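Local coordinates for protein galactokinase (Bifidobacterium longum subsp. infantis ATCC 15697 = JCM 1222 = DSM 20088, PDB 6TEQ) that probably phosphorylates galactose with ATP as a GHMP-family sugar kinase, and binds 2-deoxy-2-fluoro-galactose, at residues 106-112 against 177-183; 142-147 against 191-196. All blocks are in the same frame, centred on the assembly; numbering follows the deposited sequence. Where two conformers were deposited one is given.

How the contacts relate
Both contacts join helices within the N-terminal GHMP kinase region. From the N terminus, helix 105-116 comes first and supplies 106-112. Strand 125-131 follows, then helix 141-156 with 142-147. Helix 165-183 returns to pack on 106-112 and closes contact 1 over 64 intervening residues. Helix 190-197 then packs on 142-147 and closes contact 2 over 43. The segments alternate along the chain, so the two loops cross rather than nest. The contact centres lie about 12 Å apart, and the contacts touch: V110 and Y106 of contact 1 pack on T146 of contact 2. E179 and S142, both magnesium ligands in another structure of this protein, come from one contact each.

Contact 1. Residues 106-112 against 177-183; sequences YPTGVAW and KSENEMA
This is a largely buried helix-helix packing at the N-terminal half of helix 105-116, where the C-terminal part of helix 165-183 crosses it. The short axes pass 8.0 Å apart at 103°. G109 gives the tightest approach, with its CA 4.3 Å from the CA of S178. The hydroxyl of S178 points across the gap, its OG anti to the backbone N (chi1 177°). It donates a 2.7 Å hydrogen bond from OG to Y106 O, approaching within the carbonyl plane, at 125° to the C=O, where a lone pair points.

Helix 165-183 of this GHMP kinase fold also carries E179, which binds magnesium in another structure of this protein. Two aromatic residues flank the centre. The methyl CB of A183 sits over the middle of the Y106 ring, a CH-pi contact of 3.7 Å to the centroid. M182 bends at chi2 and chi3, which brings CE over the five-membered ring of W112, 3.4 Å from its centroid. SD lies farther above the same ring, in a Met-aromatic contact. E181 OE1 approaches the W112 edge near the ring plane. A water bridges Y106 OH (2.6 Å) and, in the conformer modelled, E179 OE2, donating at 2.7 Å.

Contact 2. Residues 142-147 against 191-196; sequences SAAMTC and DQNASM. With GAF (2-deoxy-2-fluoro-alpha-D-galactopyranose), chain M.
Helices 142-147 and 191-196 cross at -61°, with their short axes 8.8 Å apart. A143 and Q192 bring the backbones nearest, CA to CA 5.3 Å. No direct hydrogen bond joins the segments.

On the 142-147 side the facing residues A143 and C147 are small. A143 CB meets D191 CB at 3.7 Å. C147 SG lies anti to its own carbonyl carbon (chi1 -68°) and against CA and CB of Q192, both at 3.7 Å. C147 CB packs against M196 CG at 3.6 Å in the conformer modelled. S195 OG also faces C147 CB, but its hydrogen bond goes to P38 O. T146 turns its hydroxyl back on its own helix: T146 OG1 donates to S142 O, which also accepts from T146 N on the opposite face of the carbonyl plane.

At the sugar end a water links the two helices. It donates a 3.3 Å bond to D191 OD2 and, in the conformer modelled, also bonds S142 OG. D191 OD2 lies 3.2 Å from the sugar fluorine F2, while OD1 forms a salt bridge with R40. D191 belongs to the galactose pocket, and S142 binds ADP and magnesium in another structure of this protein. The contact therefore borders both sites of this GHMP kinase.

Helix 165-183 covers T146 and Q192, helix 105-116 packs on S142 and T146, and strand 33-42 lies against C147 and S195.

Contact 1. Residues 106-112 against 177-183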
ATOM      1  N   TYR A 106     -15.525  -2.470  -2.560  1.00 14.47           N
ATOM      2  CA  TYR A 106     -14.468  -1.453  -2.318  1.00 13.29           C
ATOM      3  C   TYR A 106     -14.930  -0.053  -2.714  1.00 13.83           C
ATOM      4  O   TYR A 106     -15.009   0.845  -1.849  1.00 14.96           O
ATOM      5  CB  TYR A 106     -13.179  -1.872  -3.037  1.00 15.28           C
ATOM      6  CG  TYR A 106     -12.476  -3.054  -2.390  1.00 14.43           C
ATOM      7  CD1 TYR A 106     -11.474  -2.866  -1.462  1.00 16.54           C
ATOM      8  CD2 TYR A 106     -12.786  -4.352  -2.733  1.00 18.62           C
ATOM      9  CE1 TYR A 106     -10.816  -3.922  -0.875  1.00 19.23           C
ATOM     10  CE2 TYR A 106     -12.101  -5.430  -2.174  1.00 18.93           C
ATOM     11  CZ  TYR A 106     -11.103  -5.214  -1.251  1.00 23.62           C
ATOM     12  OH  TYR A 106     -10.399  -6.218  -0.643  1.00 20.98           O
ATOM     13  N   PRO A 107     -15.348   0.221  -3.987  1.00 14.10           N
ATOM     14  CA  PRO A 107     -15.852   1.555  -4.279  1.00 15.05           C
ATOM     15  C   PRO A 107     -17.196   1.865  -3.591  1.00 15.05           C
ATOM     16  O   PRO A 107     -17.390   2.976  -3.094  1.00 14.57           O
ATOM     17  CB  PRO A 107     -15.933   1.587  -5.832  1.00 16.85           C
ATOM     18  CG  PRO A 107     -16.121   0.108  -6.237  1.00 17.96           C
ATOM     19  CD  PRO A 107     -15.272  -0.616  -5.196  1.00 14.58           C
ATOM     20  N   THR A 108     -18.139   0.890  -3.550  1.00 15.85           N
ATOM     21  CA  THR A 108     -19.455   1.184  -2.971  1.00 16.05           C
ATOM     22  C   THR A 108     -19.238   1.564  -1.514  1.00 15.02           C
ATOM     23  O   THR A 108     -19.921   2.444  -0.970  1.00 15.90           O
ATOM     24  CB  THR A 108     -20.361  -0.035  -3.075  1.00 16.98           C
ATOM     25  OG1 THR A 108     -20.370  -0.429  -4.445  1.00 18.42           O
ATOM     26  CG2 THR A 108     -21.748   0.263  -2.600  1.00 17.82           C
ATOM     27  N   GLY A 109     -18.334   0.828  -0.870  1.00 15.69           N
ATOM     28  CA  GLY A 109     -18.128   0.977   0.591  1.00 17.56           C
ATOM     29  C   GLY A 109     -17.562   2.350   0.928  1.00 14.90           C
ATOM     30  O   GLY A 109     -17.770   2.836   2.031  1.00 16.28           O
ATOM     31  N   VAL A 110     -16.920   3.000  -0.015  1.00 16.29           N
ATOM     32  CA  VAL A 110     -16.413   4.389   0.193  1.00 15.44           C
ATOM     33  C   VAL A 110     -17.575   5.380   0.305  1.00 17.72           C
ATOM     34  O   VAL A 110     -17.618   6.133   1.305  1.00 16.63           O
ATOM     35  CB  VAL A 110     -15.441   4.817  -0.913  1.00 13.77           C
ATOM     36  CG1 VAL A 110     -15.086   6.277  -0.690  1.00 14.50           C
ATOM     37  CG2 VAL A 110     -14.208   3.882  -0.920  1.00 14.22           C
ATOM     38  N   ALA A 111     -18.542   5.301  -0.591  1.00 15.23           N
ATOM     39  CA  ALA A 111     -19.758   6.134  -0.497  1.00 15.50           C
ATOM     40  C   ALA A 111     -20.484   5.848   0.833  1.00 17.03           C
ATOM     41  O   ALA A 111     -20.882   6.795   1.537  1.00 18.09           O
ATOM     42  CB  ALA A 111     -20.581   5.988  -1.724  1.00 15.14           C
ATOM     43  N   TRP A 112     -20.648   4.569   1.159  1.00 13.99           N
ATOM     44  CA  TRP A 112     -21.254   4.127   2.441  1.00 16.38           C
ATOM     45  C   TRP A 112     -20.516   4.762   3.616  1.00 16.53           C
ATOM     46  O   TRP A 112     -21.186   5.264   4.633  1.00 20.56           O
ATOM     47  CB  TRP A 112     -21.242   2.619   2.473  1.00 18.47           C
ATOM     48  CG  TRP A 112     -21.607   2.022   3.782  1.00 18.87           C
ATOM     49  CD1 TRP A 112     -22.878   1.769   4.200  1.00 23.64           C
ATOM     50  CD2 TRP A 112     -20.721   1.528   4.801  1.00 18.12           C
ATOM     51  NE1 TRP A 112     -22.852   1.199   5.442  1.00 25.45           N
ATOM     52  CE2 TRP A 112     -21.551   1.013   5.817  1.00 23.06           C
ATOM     53  CE3 TRP A 112     -19.323   1.453   4.969  1.00 15.74           C
ATOM     54  CZ2 TRP A 112     -21.045   0.441   6.978  1.00 23.23           C
ATOM     55  CZ3 TRP A 112     -18.828   0.828   6.088  1.00 18.98           C
ATOM     56  CH2 TRP A 112     -19.676   0.389   7.105  1.00 23.90           C
ATOM     57  N   LYS A 177     -12.138   2.507   5.962  1.00 14.86           N
ATOM     58  CA  LYS A 177     -13.383   1.910   6.509  1.00 15.75           C
ATOM     59  C   LYS A 177     -14.084   1.038   5.458  1.00 15.56           C
ATOM     60  O   LYS A 177     -14.589  -0.034   5.818  1.00 15.52           O
ATOM     61  CB  LYS A 177     -14.272   3.001   7.044  1.00 17.77           C
ATOM     62  CG  LYS A 177     -15.598   2.482   7.567  1.00 19.61           C
ATOM     63  CD  LYS A 177     -16.334   3.559   8.324  1.00 23.04           C
ATOM     64  CE  LYS A 177     -17.749   3.163   8.695  1.00 30.91           C
ATOM     65  NZ  LYS A 177     -18.307   4.131   9.664  1.00 34.34           N
ATOM     66  N   SER A 178     -14.095   1.472   4.203  1.00 14.78           N
ATOM     67  CA  SER A 178     -14.672   0.661   3.140  1.00 14.13           C
ATOM     68  C   SER A 178     -14.019  -0.730   3.129  1.00 17.01           C
ATOM     69  O   SER A 178     -14.690  -1.775   3.115  1.00 18.03           O
ATOM     70  CB  SER A 178     -14.528   1.306   1.787  1.00 14.00           C
ATOM     71  OG  SER A 178     -15.048   0.412   0.860  1.00 16.67           O
ATOM     72  N   GLU A 179     -12.713  -0.739   3.069  0.50 14.45           N
ATOM     73  CA  GLU A 179     -11.975  -1.998   2.920  0.50 15.34           C
ATOM     74  C   GLU A 179     -12.263  -2.841   4.158  0.50 14.00           C
ATOM     75  O   GLU A 179     -12.751  -3.957   3.992  0.50 14.31           O
ATOM     76  CB  GLU A 179     -10.484  -1.722   2.723  0.50 15.02           C
ATOM     77  CG  GLU A 179      -9.708  -2.992   2.474  0.50 14.69           C
ATOM     78  CD  GLU A 179      -8.353  -2.783   1.839  0.50 11.16           C
ATOM     79  OE1 GLU A 179      -8.056  -1.628   1.513  0.50 10.93           O
ATOM     80  OE2 GLU A 179      -7.606  -3.774   1.746  0.50 10.35           O
ATOM     81  N   ASN A 180     -12.017  -2.297   5.351  1.00 16.30           N
ATOM     82  CA  ASN A 180     -12.150  -3.072   6.602  1.00 17.31           C
ATOM     83  C   ASN A 180     -13.587  -3.571   6.828  1.00 18.51           C
ATOM     84  O   ASN A 180     -13.768  -4.779   7.144  1.00 19.32           O
ATOM     85  CB  ASN A 180     -11.729  -2.276   7.812  1.00 17.46           C
ATOM     86  CG  ASN A 180     -10.238  -2.285   8.016  1.00 20.09           C
ATOM     87  OD1 ASN A 180      -9.609  -3.314   8.188  1.00 22.23           O
ATOM     88  ND2 ASN A 180      -9.695  -1.121   8.174  1.00 22.81           N
ATOM     89  N   GLU A 181     -14.566  -2.697   6.672  1.00 19.06           N
ATOM     90  CA  GLU A 181     -15.928  -2.933   7.175  1.00 21.09           C
ATOM     91  C   GLU A 181     -16.843  -3.346   6.033  1.00 19.03           C
ATOM     92  O   GLU A 181     -17.727  -4.136   6.332  1.00 21.82           O
ATOM     93  CB  GLU A 181     -16.486  -1.723   7.909  1.00 20.91           C
ATOM     94  CG  GLU A 181     -15.690  -1.301   9.118  1.00 24.25           C
ATOM     95  CD  GLU A 181     -16.380  -0.303  10.032  1.00 25.70           C
ATOM     96  OE1 GLU A 181     -17.613  -0.258  10.058  1.00 33.90           O
ATOM     97  OE2 GLU A 181     -15.679   0.366  10.784  1.00 31.07           O
ATOM     98  N   MET A 182     -16.699  -2.781   4.829  1.00 19.74           N
ATOM     99  CA  MET A 182     -17.568  -3.183   3.689  1.00 18.64           C
ATOM    100  C   MET A 182     -16.998  -4.441   3.005  1.00 20.92           C
ATOM    101  O   MET A 182     -17.760  -5.464   2.856  1.00 22.62           O
ATOM    102  CB  MET A 182     -17.794  -2.086   2.631  1.00 18.06           C
ATOM    103  CG  MET A 182     -18.933  -2.402   1.682  1.00 22.41           C
ATOM    104  SD  MET A 182     -20.541  -2.898   2.467  1.00 20.41           S
ATOM    105  CE  MET A 182     -20.977  -1.323   3.221  1.00 21.49           C
ATOM    106  N   ALA A 183     -15.727  -4.420   2.610  1.00 19.75           N
ATOM    107  CA  ALA A 183     -15.105  -5.528   1.864  1.00 22.36           C
ATOM    108  C   ALA A 183     -14.660  -6.638   2.837  1.00 18.99           C
ATOM    109  O   ALA A 183     -14.443  -7.782   2.368  1.00 24.13           O
ATOM    110  CB  ALA A 183     -14.008  -5.011   1.009  1.00 20.70           C
TER
HETATM  111  O   HOH W   1      -7.890  -5.888   0.118  1.00 19.82           O

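Contact 2. Residues 142-147 against 191-196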
ATOM      1  N   SER A 142      -5.887  -2.278  -4.017  0.50 10.03           N
ATOM      2  CA  SER A 142      -7.085  -2.065  -3.147  0.50 11.57           C
ATOM      3  C   SER A 142      -7.257  -0.577  -2.759  0.50 12.01           C
ATOM      4  O   SER A 142      -8.397  -0.055  -2.755  0.50 13.79           O
ATOM      5  CB  SER A 142      -7.001  -2.927  -1.891  0.50 12.17           C
ATOM      6  OG  SER A 142      -5.701  -2.812  -1.341  0.50 12.75           O
ATOM      7  N   ALA A 143      -6.169   0.072  -2.362  1.00 12.92           N
ATOM      8  CA  ALA A 143      -6.151   1.500  -1.977  1.00 12.93           C
ATOM      9  C   ALA A 143      -6.278   2.363  -3.202  1.00 13.56           C
ATOM     10  O   ALA A 143      -6.885   3.396  -3.134  1.00 12.64           O
ATOM     11  CB  ALA A 143      -4.882   1.902  -1.236  1.00 14.46           C
ATOM     12  N   ALA A 144      -5.644   1.982  -4.312  1.00 12.76           N
ATOM     13  CA  ALA A 144      -5.773   2.791  -5.521  1.00 11.83           C
ATOM     14  C   ALA A 144      -7.265   2.854  -5.856  1.00 10.91           C
ATOM     15  O   ALA A 144      -7.726   3.904  -6.298  1.00 12.82           O
ATOM     16  CB  ALA A 144      -4.944   2.167  -6.618  1.00 13.12           C
ATOM     17  N   MET A 145      -7.998   1.761  -5.694  1.00 11.07           N
ATOM     18  CA  MET A 145      -9.445   1.781  -6.053  1.00 12.20           C
ATOM     19  C   MET A 145     -10.227   2.610  -5.022  1.00 12.27           C
ATOM     20  O   MET A 145     -11.117   3.405  -5.417  1.00 13.88           O
ATOM     21  CB  MET A 145      -9.999   0.358  -6.134  1.00 14.71           C
ATOM     22  CG  MET A 145     -11.473   0.308  -6.431  1.00 15.80           C
ATOM     23  SD  MET A 145     -11.974  -1.296  -6.956  1.00 17.18           S
ATOM     24  CE  MET A 145     -11.332  -1.382  -8.625  1.00 18.27           C
ATOM     25  N   THR A 146     -10.012   2.386  -3.758  1.00 11.78           N
ATOM     26  CA  THR A 146     -10.800   3.084  -2.714  1.00 11.81           C
ATOM     27  C   THR A 146     -10.435   4.561  -2.694  1.00 10.62           C
ATOM     28  O   THR A 146     -11.338   5.384  -2.511  1.00 12.51           O
ATOM     29  CB  THR A 146     -10.696   2.440  -1.322  1.00 10.99           C
ATOM     30  OG1 THR A 146      -9.290   2.456  -0.937  1.00 12.68           O
ATOM     31  CG2 THR A 146     -11.295   1.060  -1.273  1.00 12.09           C
ATOM     32  N   CYS A 147      -9.175   4.930  -2.827  1.00 11.94           N
ATOM     33  CA  CYS A 147      -8.754   6.334  -2.753  1.00 11.06           C
ATOM     34  C   CYS A 147      -9.158   7.117  -4.008  1.00 11.97           C
ATOM     35  O   CYS A 147      -9.597   8.298  -3.858  1.00 12.71           O
ATOM     36  CB  CYS A 147      -7.252   6.420  -2.454  1.00 11.93           C
ATOM     37  SG  CYS A 147      -6.885   5.846  -0.785  1.00 13.80           S
ATOM     38  N   ASP A 191      -1.408   2.178   3.099  1.00 11.72           N
ATOM     39  CA  ASP A 191      -1.551   2.187   1.656  1.00 10.92           C
ATOM     40  C   ASP A 191      -2.343   3.420   1.224  1.00  9.87           C
ATOM     41  O   ASP A 191      -2.026   4.056   0.161  1.00 10.96           O
ATOM     42  CB  ASP A 191      -2.245   0.936   1.147  1.00 12.86           C
ATOM     43  CG  ASP A 191      -1.638  -0.389   1.529  1.00 13.10           C
ATOM     44  OD1 ASP A 191      -0.490  -0.375   2.038  1.00 13.06           O
ATOM     45  OD2 ASP A 191      -2.284  -1.376   1.135  1.00 15.82           O
ATOM     46  N   GLN A 192      -3.358   3.771   2.001  1.00 10.81           N
ATOM     47  CA  GLN A 192      -4.295   4.844   1.676  1.00 12.32           C
ATOM     48  C   GLN A 192      -3.608   6.192   1.960  1.00 11.22           C
ATOM     49  O   GLN A 192      -3.746   7.166   1.136  1.00 11.67           O
ATOM     50  CB  GLN A 192      -5.569   4.693   2.494  1.00 13.89           C
ATOM     51  CG  GLN A 192      -6.313   3.381   2.216  1.00 13.28           C
ATOM     52  CD  GLN A 192      -5.832   2.188   3.022  1.00 13.05           C
ATOM     53  OE1 GLN A 192      -4.825   2.237   3.774  1.00 14.21           O
ATOM     54  NE2 GLN A 192      -6.553   1.089   2.874  1.00 19.36           N
ATOM     55  N   ASN A 193      -2.799   6.290   2.981  1.00 11.88           N
ATOM     56  CA  ASN A 193      -1.981   7.484   3.227  1.00 12.21           C
ATOM     57  C   ASN A 193      -1.011   7.669   2.106  1.00 11.17           C
ATOM     58  O   ASN A 193      -0.841   8.835   1.593  1.00 13.14           O
ATOM     59  CB  ASN A 193      -1.312   7.409   4.628  1.00 11.77           C
ATOM     60  CG  ASN A 193      -2.228   7.824   5.759  1.00 14.14           C
ATOM     61  OD1 ASN A 193      -2.361   9.013   5.997  1.00 14.67           O
ATOM     62  ND2 ASN A 193      -2.920   6.891   6.392  1.00 15.04           N
ATOM     63  N   ALA A 194      -0.341   6.611   1.645  1.00 12.37           N
ATOM     64  CA  ALA A 194       0.599   6.724   0.500  1.00 13.07           C
ATOM     65  C   ALA A 194      -0.149   7.238  -0.700  1.00 10.38           C
ATOM     66  O   ALA A 194       0.293   8.190  -1.341  1.00 11.70           O
ATOM     67  CB  ALA A 194       1.250   5.408   0.205  1.00 12.31           C
ATOM     68  N   SER A 195      -1.269   6.625  -1.032  1.00 10.71           N
ATOM     69  CA  SER A 195      -1.946   6.861  -2.317  1.00 11.08           C
ATOM     70  C   SER A 195      -2.425   8.314  -2.361  1.00 10.45           C
ATOM     71  O   SER A 195      -2.467   8.921  -3.438  1.00 13.96           O
ATOM     72  CB  SER A 195      -3.105   5.865  -2.469  1.00 12.08           C
ATOM     73  OG  SER A 195      -3.641   5.920  -3.759  1.00 13.51           O
ATOM     74  N   MET A 196      -2.753   8.904  -1.218  0.50 11.98           N
ATOM     75  CA  MET A 196      -3.390  10.241  -1.214  0.50 12.55           C
ATOM     76  C   MET A 196      -2.457  11.317  -0.659  0.50 12.77           C
ATOM     77  O   MET A 196      -2.845  12.503  -0.755  0.50 12.06           O
ATOM     78  CB  MET A 196      -4.709  10.250  -0.443  0.50 12.85           C
ATOM     79  CG  MET A 196      -5.685   9.332  -1.101  0.50 12.95           C
ATOM     80  SD  MET A 196      -7.353   9.594  -0.499  0.50 15.74           S
ATOM     81  CE  MET A 196      -7.911  10.772  -1.736  0.50 14.95           C
TER
HETATM   82  C1  GAF M 609      -0.843  -4.547   3.998  0.60 14.86           C
HETATM   83  C2  GAF M 609      -1.781  -3.554   4.650  0.60 14.74           C
HETATM   84  F2  GAF M 609      -2.734  -3.201   3.753  0.60 15.54           F
HETATM   85  C3  GAF M 609      -1.051  -2.320   5.137  0.60 11.94           C
HETATM   86  O3  GAF M 609      -1.898  -1.575   5.955  0.60 14.69           O
HETATM   87  C4  GAF M 609       0.194  -2.704   5.991  0.60 13.52           C
HETATM   88  O4  GAF M 609      -0.140  -3.261   7.256  0.60 14.07           O
HETATM   89  C5  GAF M 609       1.033  -3.658   5.212  0.60 12.35           C
HETATM   90  O5  GAF M 609       0.275  -4.792   4.865  0.60 15.58           O
HETATM   91  C6  GAF M 609       2.269  -4.122   5.954  0.60 11.16           C
HETATM   92  O6  GAF M 609       3.147  -3.033   6.235  0.60  9.59           O
HETATM   93  O1  GAF M 609      -0.475  -3.916   2.785  0.60 17.81           O
HETATM   94  O   HOH W   2      -5.536  -1.009   1.030  1.00 22.61           O